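PDB 2JD3: STBB protein from Escherichia coli, which probably binds the plasmid centromere DNA parC as a ribbon-helix-helix dimer and links it to filaments of the actin-like ParM during plasmid segregation. Local coordinates for residues Val59-Ile64 against Val75-Gln80; Tyr10-His15 against Asn42-Gly47. All blocks are in the same frame, centred on the assembly; numbering follows the deposited sequence.

Contact 1: Val59-Ile64 against Val75-Gln80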
ATOM      1  N   VAL A  59       3.327   8.357  -0.167  1.00 39.95           N
ATOM      2  CA  VAL A  59       4.614   8.960  -0.504  1.00 38.88           C
ATOM      3  C   VAL A  59       5.601   8.712   0.648  1.00 37.89           C
ATOM      4  O   VAL A  59       6.804   8.720   0.456  1.00 39.59           O
ATOM      5  CB  VAL A  59       4.481  10.488  -0.903  1.00 38.44           C
ATOM      6  CG1 VAL A  59       3.053  10.969  -0.693  1.00 34.52           C
ATOM      7  CG2 VAL A  59       5.490  11.334  -0.158  1.00 36.69           C
ATOM      8  N   LEU A  60       5.094   8.452   1.842  1.00 37.45           N
ATOM      9  CA  LEU A  60       5.973   8.139   2.966  1.00 39.32           C
ATOM     10  C   LEU A  60       6.564   6.734   2.748  1.00 41.40           C
ATOM     11  O   LEU A  60       7.747   6.492   3.010  1.00 41.99           O
ATOM     12  CB  LEU A  60       5.185   8.140   4.284  1.00 38.46           C
ATOM     13  CG  LEU A  60       5.406   9.193   5.372  1.00 35.23           C
ATOM     14  CD1 LEU A  60       6.229  10.343   4.858  1.00 34.78           C
ATOM     15  CD2 LEU A  60       4.051   9.674   5.849  1.00 33.71           C
ATOM     16  N   LEU A  61       5.730   5.800   2.291  1.00 42.75           N
ATOM     17  CA  LEU A  61       6.192   4.438   2.055  1.00 41.63           C
ATOM     18  C   LEU A  61       7.161   4.433   0.904  1.00 40.70           C
ATOM     19  O   LEU A  61       8.186   3.761   0.962  1.00 42.21           O
ATOM     20  CB  LEU A  61       5.041   3.480   1.727  1.00 41.77           C
ATOM     21  CG  LEU A  61       4.028   3.034   2.785  1.00 42.34           C
ATOM     22  CD1 LEU A  61       3.286   1.829   2.237  1.00 42.82           C
ATOM     23  CD2 LEU A  61       4.702   2.648   4.070  1.00 43.55           C
ATOM     24  N   THR A  62       6.850   5.171  -0.152  1.00 38.89           N
ATOM     25  CA  THR A  62       7.760   5.188  -1.287  1.00 39.54           C
ATOM     26  C   THR A  62       9.106   5.698  -0.822  1.00 41.31           C
ATOM     27  O   THR A  62      10.137   5.075  -1.067  1.00 43.30           O
ATOM     28  CB  THR A  62       7.271   6.099  -2.410  1.00 37.52           C
ATOM     29  OG1 THR A  62       6.111   5.530  -3.015  1.00 37.68           O
ATOM     30  CG2 THR A  62       8.344   6.252  -3.455  1.00 37.25           C
ATOM     31  N   ALA A  63       9.081   6.831  -0.128  1.00 41.82           N
ATOM     32  CA  ALA A  63      10.284   7.465   0.379  1.00 41.98           C
ATOM     33  C   ALA A  63      11.131   6.565   1.297  1.00 42.39           C
ATOM     34  O   ALA A  63      12.349   6.492   1.144  1.00 44.47           O
ATOM     35  CB  ALA A  63       9.903   8.756   1.095  1.00 40.04           C
ATOM     36  N   ILE A  64      10.498   5.871   2.235  1.00 41.31           N
ATOM     37  CA  ILE A  64      11.241   5.013   3.154  1.00 41.56           C
ATOM     38  C   ILE A  64      11.739   3.700   2.535  1.00 43.48           C
ATOM     39  O   ILE A  64      12.731   3.127   2.997  1.00 42.86           O
ATOM     40  CB  ILE A  64      10.387   4.674   4.404  1.00 40.18           C
ATOM     41  CG1 ILE A  64      11.296   4.446   5.612  1.00 38.60           C
ATOM     42  CG2 ILE A  64       9.564   3.422   4.162  1.00 37.01           C
ATOM     43  CD1 ILE A  64      10.543   4.292   6.927  1.00 37.21           C
ATOM     44  N   VAL A  75       3.455  -0.119   9.936  1.00 41.30           N
ATOM     45  CA  VAL A  75       2.616   0.180  11.093  1.00 41.76           C
ATOM     46  C   VAL A  75       2.996   1.532  11.682  1.00 41.71           C
ATOM     47  O   VAL A  75       2.133   2.312  12.090  1.00 41.74           O
ATOM     48  CB  VAL A  75       2.738  -0.906  12.192  1.00 41.91           C
ATOM     49  CG1 VAL A  75       1.796  -0.594  13.334  1.00 40.17           C
ATOM     50  CG2 VAL A  75       2.414  -2.270  11.620  1.00 41.55           C
ATOM     51  N   THR A  76       4.292   1.810  11.711  1.00 41.60           N
ATOM     52  CA  THR A  76       4.789   3.069  12.247  1.00 41.63           C
ATOM     53  C   THR A  76       4.302   4.267  11.436  1.00 41.94           C
ATOM     54  O   THR A  76       3.660   5.173  11.974  1.00 42.50           O
ATOM     55  CB  THR A  76       6.310   3.066  12.281  1.00 41.66           C
ATOM     56  OG1 THR A  76       6.753   2.012  13.147  1.00 40.91           O
ATOM     57  CG2 THR A  76       6.834   4.404  12.780  1.00 40.33           C
ATOM     58  N   LEU A  77       4.610   4.282  10.145  1.00 41.21           N
ATOM     59  CA  LEU A  77       4.161   5.371   9.289  1.00 41.06           C
ATOM     60  C   LEU A  77       2.644   5.508   9.425  1.00 43.28           C
ATOM     61  O   LEU A  77       2.091   6.605   9.402  1.00 43.06           O
ATOM     62  CB  LEU A  77       4.536   5.071   7.843  1.00 38.54           C
ATOM     63  CG  LEU A  77       5.874   5.605   7.334  1.00 37.69           C
ATOM     64  CD1 LEU A  77       6.870   5.753   8.456  1.00 36.87           C
ATOM     65  CD2 LEU A  77       6.398   4.671   6.275  1.00 37.08           C
ATOM     66  N   LEU A  78       1.979   4.372   9.585  1.00 44.61           N
ATOM     67  CA  LEU A  78       0.535   4.337   9.725  1.00 44.96           C
ATOM     68  C   LEU A  78       0.038   5.116  10.938  1.00 46.63           C
ATOM     69  O   LEU A  78      -0.952   5.846  10.865  1.00 45.84           O
ATOM     70  CB  LEU A  78       0.084   2.892   9.847  1.00 44.06           C
ATOM     71  CG  LEU A  78      -0.828   2.393   8.745  1.00 46.33           C
ATOM     72  CD1 LEU A  78      -1.143   0.942   9.024  1.00 48.12           C
ATOM     73  CD2 LEU A  78      -2.098   3.229   8.683  1.00 46.56           C
ATOM     74  N   SER A  79       0.717   4.941  12.067  1.00 48.19           N
ATOM     75  CA  SER A  79       0.296   5.614  13.286  1.00 49.55           C
ATOM     76  C   SER A  79       0.715   7.073  13.291  1.00 50.10           C
ATOM     77  O   SER A  79      -0.038   7.939  13.742  1.00 50.15           O
ATOM     78  CB  SER A  79       0.858   4.896  14.511  1.00 47.20           C
ATOM     79  OG  SER A  79       2.258   4.851  14.442  1.00 48.33           O
ATOM     80  N   GLN A  80       1.915   7.346  12.786  1.00 50.16           N
ATOM     81  CA  GLN A  80       2.413   8.715  12.732  1.00 49.96           C
ATOM     82  C   GLN A  80       1.571   9.524  11.769  1.00 48.90           C
ATOM     83  O   GLN A  80       1.628  10.738  11.750  1.00 50.95           O
ATOM     84  CB  GLN A  80       3.865   8.737  12.250  1.00 50.37           C
ATOM     85  CG  GLN A  80       4.880   8.353  13.305  1.00 54.81           C
ATOM     86  CD  GLN A  80       4.946   9.365  14.435  1.00 58.82           C
ATOM     87  OE1 GLN A  80       5.632   9.151  15.435  1.00 61.88           O
ATOM     88  NE2 GLN A  80       4.234  10.482  14.279  1.00 59.89           N
TER

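Contact 2: Tyr10-His15 against Asn42-Gly47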
ATOM      1  N   TYR A  10      -4.991   2.854 -16.774  1.00 62.29           N
ATOM      2  CA  TYR A  10      -4.122   3.851 -16.178  1.00 59.80           C
ATOM      3  C   TYR A  10      -2.671   3.636 -16.584  1.00 60.54           C
ATOM      4  O   TYR A  10      -2.200   2.498 -16.703  1.00 60.55           O
ATOM      5  CB  TYR A  10      -4.248   3.844 -14.655  1.00 56.33           C
ATOM      6  CG  TYR A  10      -5.615   4.245 -14.165  1.00 55.06           C
ATOM      7  CD1 TYR A  10      -6.681   3.349 -14.203  1.00 55.32           C
ATOM      8  CD2 TYR A  10      -5.861   5.533 -13.698  1.00 54.98           C
ATOM      9  CE1 TYR A  10      -7.958   3.726 -13.793  1.00 54.00           C
ATOM     10  CE2 TYR A  10      -7.140   5.923 -13.286  1.00 54.29           C
ATOM     11  CZ  TYR A  10      -8.179   5.013 -13.339  1.00 54.37           C
ATOM     12  OH  TYR A  10      -9.446   5.390 -12.960  1.00 56.54           O
ATOM     13  N   THR A  11      -1.973   4.750 -16.799  1.00 60.19           N
ATOM     14  CA  THR A  11      -0.572   4.738 -17.201  1.00 60.24           C
ATOM     15  C   THR A  11       0.269   5.453 -16.154  1.00 59.27           C
ATOM     16  O   THR A  11      -0.055   6.565 -15.754  1.00 60.30           O
ATOM     17  CB  THR A  11      -0.393   5.445 -18.564  1.00 61.10           C
ATOM     18  OG1 THR A  11      -0.927   4.617 -19.607  1.00 62.74           O
ATOM     19  CG2 THR A  11       1.076   5.720 -18.845  1.00 62.20           C
ATOM     20  N   LEU A  12       1.352   4.820 -15.714  1.00 57.58           N
ATOM     21  CA  LEU A  12       2.212   5.430 -14.706  1.00 56.81           C
ATOM     22  C   LEU A  12       3.690   5.199 -15.035  1.00 57.16           C
ATOM     23  O   LEU A  12       4.031   4.283 -15.785  1.00 56.24           O
ATOM     24  CB  LEU A  12       1.862   4.863 -13.321  1.00 54.89           C
ATOM     25  CG  LEU A  12       2.111   3.377 -13.066  1.00 53.61           C
ATOM     26  CD1 LEU A  12       3.520   3.186 -12.534  1.00 53.28           C
ATOM     27  CD2 LEU A  12       1.125   2.847 -12.058  1.00 53.39           C
ATOM     28  N   TYR A  13       4.566   6.032 -14.474  1.00 57.88           N
ATOM     29  CA  TYR A  13       5.997   5.915 -14.741  1.00 58.55           C
ATOM     30  C   TYR A  13       6.886   5.801 -13.510  1.00 58.76           C
ATOM     31  O   TYR A  13       6.726   6.547 -12.543  1.00 58.78           O
ATOM     32  CB  TYR A  13       6.495   7.118 -15.559  1.00 59.02           C
ATOM     33  CG  TYR A  13       5.819   7.283 -16.893  1.00 59.77           C
ATOM     34  CD1 TYR A  13       4.716   8.120 -17.038  1.00 59.24           C
ATOM     35  CD2 TYR A  13       6.241   6.548 -18.001  1.00 60.18           C
ATOM     36  CE1 TYR A  13       4.042   8.217 -18.250  1.00 60.73           C
ATOM     37  CE2 TYR A  13       5.574   6.637 -19.216  1.00 61.40           C
ATOM     38  CZ  TYR A  13       4.473   7.470 -19.335  1.00 61.88           C
ATOM     39  OH  TYR A  13       3.782   7.519 -20.527  1.00 63.34           O
ATOM     40  N   LEU A  14       7.834   4.872 -13.569  1.00 58.13           N
ATOM     41  CA  LEU A  14       8.798   4.687 -12.497  1.00 58.31           C
ATOM     42  C   LEU A  14      10.111   5.316 -12.979  1.00 59.48           C
ATOM     43  O   LEU A  14      10.271   5.589 -14.173  1.00 59.24           O
ATOM     44  CB  LEU A  14       8.997   3.200 -12.197  1.00 58.01           C
ATOM     45  CG  LEU A  14       7.832   2.490 -11.503  1.00 57.33           C
ATOM     46  CD1 LEU A  14       8.263   1.105 -11.048  1.00 57.04           C
ATOM     47  CD2 LEU A  14       7.384   3.304 -10.310  1.00 56.91           C
ATOM     48  N   HIS A  15      11.041   5.548 -12.055  1.00 59.05           N
ATOM     49  CA  HIS A  15      12.325   6.160 -12.383  1.00 58.18           C
ATOM     50  C   HIS A  15      13.474   5.345 -11.818  1.00 59.63           C
ATOM     51  O   HIS A  15      13.955   5.621 -10.711  1.00 59.25           O
ATOM     52  CB  HIS A  15      12.391   7.564 -11.805  1.00 57.66           C
ATOM     53  CG  HIS A  15      11.304   8.464 -12.292  1.00 58.45           C
ATOM     54  ND1 HIS A  15      11.173   8.820 -13.615  1.00 59.26           N
ATOM     55  CD2 HIS A  15      10.290   9.072 -11.635  1.00 58.90           C
ATOM     56  CE1 HIS A  15      10.124   9.610 -13.754  1.00 58.59           C
ATOM     57  NE2 HIS A  15       9.570   9.779 -12.567  1.00 58.11           N
ATOM     58  N   ASN A  42      -3.786  -4.878  -8.194  1.00 43.70           N
ATOM     59  CA  ASN A  42      -3.801  -5.023  -6.742  1.00 43.16           C
ATOM     60  C   ASN A  42      -2.846  -4.038  -6.067  1.00 42.45           C
ATOM     61  O   ASN A  42      -3.195  -3.390  -5.075  1.00 41.92           O
ATOM     62  CB  ASN A  42      -3.431  -6.453  -6.362  1.00 44.14           C
ATOM     63  CG  ASN A  42      -4.594  -7.415  -6.514  1.00 45.44           C
ATOM     64  OD1 ASN A  42      -4.405  -8.570  -6.885  1.00 45.88           O
ATOM     65  ND2 ASN A  42      -5.802  -6.948  -6.209  1.00 44.48           N
ATOM     66  N   ALA A  43      -1.643  -3.922  -6.612  1.00 40.47           N
ATOM     67  CA  ALA A  43      -0.660  -3.014  -6.058  1.00 39.63           C
ATOM     68  C   ALA A  43      -1.172  -1.585  -6.173  1.00 40.54           C
ATOM     69  O   ALA A  43      -0.982  -0.772  -5.270  1.00 42.04           O
ATOM     70  CB  ALA A  43       0.651  -3.164  -6.789  1.00 39.98           C
ATOM     71  N   PHE A  44      -1.829  -1.280  -7.286  1.00 39.38           N
ATOM     72  CA  PHE A  44      -2.374   0.054  -7.514  1.00 38.98           C
ATOM     73  C   PHE A  44      -3.534   0.345  -6.545  1.00 38.16           C
ATOM     74  O   PHE A  44      -3.484   1.316  -5.786  1.00 36.95           O
ATOM     75  CB  PHE A  44      -2.860   0.165  -8.962  1.00 39.26           C
ATOM     76  CG  PHE A  44      -3.250   1.555  -9.376  1.00 39.55           C
ATOM     77  CD1 PHE A  44      -2.286   2.549  -9.518  1.00 40.47           C
ATOM     78  CD2 PHE A  44      -4.577   1.864  -9.659  1.00 38.93           C
ATOM     79  CE1 PHE A  44      -2.634   3.834  -9.944  1.00 39.92           C
ATOM     80  CE2 PHE A  44      -4.940   3.143 -10.086  1.00 39.69           C
ATOM     81  CZ  PHE A  44      -3.965   4.130 -10.229  1.00 40.55           C
ATOM     82  N   ILE A  45      -4.564  -0.505  -6.566  1.00 36.32           N
ATOM     83  CA  ILE A  45      -5.728  -0.326  -5.698  1.00 34.76           C
ATOM     84  C   ILE A  45      -5.358  -0.186  -4.218  1.00 35.21           C
ATOM     85  O   ILE A  45      -5.830   0.728  -3.536  1.00 33.03           O
ATOM     86  CB  ILE A  45      -6.755  -1.482  -5.864  1.00 31.51           C
ATOM     87  CG1 ILE A  45      -7.353  -1.447  -7.275  1.00 31.24           C
ATOM     88  CG2 ILE A  45      -7.873  -1.337  -4.839  1.00 26.52           C
ATOM     89  CD1 ILE A  45      -8.348  -2.548  -7.579  1.00 30.39           C
ATOM     90  N   SER A  46      -4.511  -1.082  -3.720  1.00 35.50           N
ATOM     91  CA  SER A  46      -4.109  -1.006  -2.323  1.00 36.12           C
ATOM     92  C   SER A  46      -3.259   0.241  -2.074  1.00 35.38           C
ATOM     93  O   SER A  46      -3.259   0.794  -0.972  1.00 36.07           O
ATOM     94  CB  SER A  46      -3.345  -2.267  -1.924  1.00 35.15           C
ATOM     95  OG  SER A  46      -2.295  -2.486  -2.831  1.00 35.31           O
ATOM     96  N   GLY A  47      -2.536   0.677  -3.099  1.00 36.03           N
ATOM     97  CA  GLY A  47      -1.726   1.877  -2.968  1.00 36.92           C
ATOM     98  C   GLY A  47      -2.659   3.058  -2.756  1.00 37.40           C
ATOM     99  O   GLY A  47      -2.452   3.900  -1.888  1.00 37.12           O
TER

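Contact 1: Val59-Ile64 against Val75-Gln80
Leu-60 and Leu-77 mark the place where helical residues 59-64 and 75-80 come nearest, with CA of Leu-60 and CA of Leu-77 7.1 Å apart. The two short helical segments run roughly antiparallel, at 142° between their N-to-C directions. Their axes come no closer than 10.5 Å, so side chains bridge the gap. No hydrogen bond crosses it, and the side chains that meet are all apolar.

Leu-77 is the only residue of 75-80 that touches residues 59-64. It enters among Leu-60, Leu-61 and Ile-64, which lie on one face of their helix. CG of Leu-77 sits 4.0 Å from CB of Leu-60, and these two side chains cross at a slant. The CD2 methyl of Leu-77 does the rest of the work. It meets the CD2 methyl of Leu-61, and it lies 4.0 Å from CG2 of Ile-64, where the two side chains point at each other end to end. With CG1 of Ile-64 roughly anti to the backbone N (chi1 -151°), CG2 falls between the N and the carbonyl carbon, and it is this methyl that meets Leu-77. An alanine in place of Leu-77 would lose CG and both methyls and would probably leave Leu-60, Leu-61 and Ile-64 without their shared apolar partner.

Leu-77 also rests on Leu-57, earlier on helix 56-64. Ile-64 packs on Gln-73 of helix 71-82. Leu-61 reaches Val-74 of that helix, Leu-50 of helix 33-53 and Ser-46 of the second subunit. The contact thus joins two consecutive helices beside the end of helix 33-53 and the dimer interface.

Contact 2: Tyr10-His15 against Asn42-Gly47
Phe-44, on helix 33-53, carries this contact alone from its side and meets Tyr-10 and Leu-12 of the strand. The aromatic pair comes first. The Tyr-10 and Phe-44 rings lie obliquely, with centroids 5.4 Å apart and planes at 39°. CE2 of Phe-44 stands over one face of the Tyr-10 ring, near its rim, and CZ of Phe-44 is 4.2 Å from CD2 of Tyr-10. The side chains cross at about a right angle. CG of Phe-44 is anti to its own backbone N (chi1 -171°), which carries the ring out from the helix to the strand.

A leucine methyl makes the second contact with the ring. CD2 of Leu-12 lies 4.3 Å from CD1 of Phe-44. Tyr-10 and Leu-12 alternate with Thr-11 and turn to the same side of the strand. No hydrogen bond joins the segments.

All three touching residues are buried. Phe-40 of the second subunit meets the Phe-44 ring edge-to-face and also meets the Tyr-10 ring. Residues 10-14 pair with the antiparallel strand of that subunit. A two-stranded intersubunit ribbon backed by helices is the hallmark of the ribbon-helix-helix fold, whose ribbon typically enters the DNA major groove.

The contacts share no helix or strand. Helix 33-53, which supplies Phe-44 to contact 2, touches contact 1 only through Leu-50 under Leu-61 and Leu-53 beside Leu-78. The two centres are about 17 Å apart, on opposite sides of the chain's centre, and the nearest atoms, about 7 Å apart, do not touch. Contact 2 is core, with every touching residue buried. Contact 1 is only partly buried, with Leu-61 its one buried member. Both are apolar, but contact 2 is built round an aromatic pair and contact 1 on aliphatic methyls. Contact 2 belongs to the ribbon-helix-helix dimer, and contact 1 to the helical part that follows it. Both adjoin the second subunit.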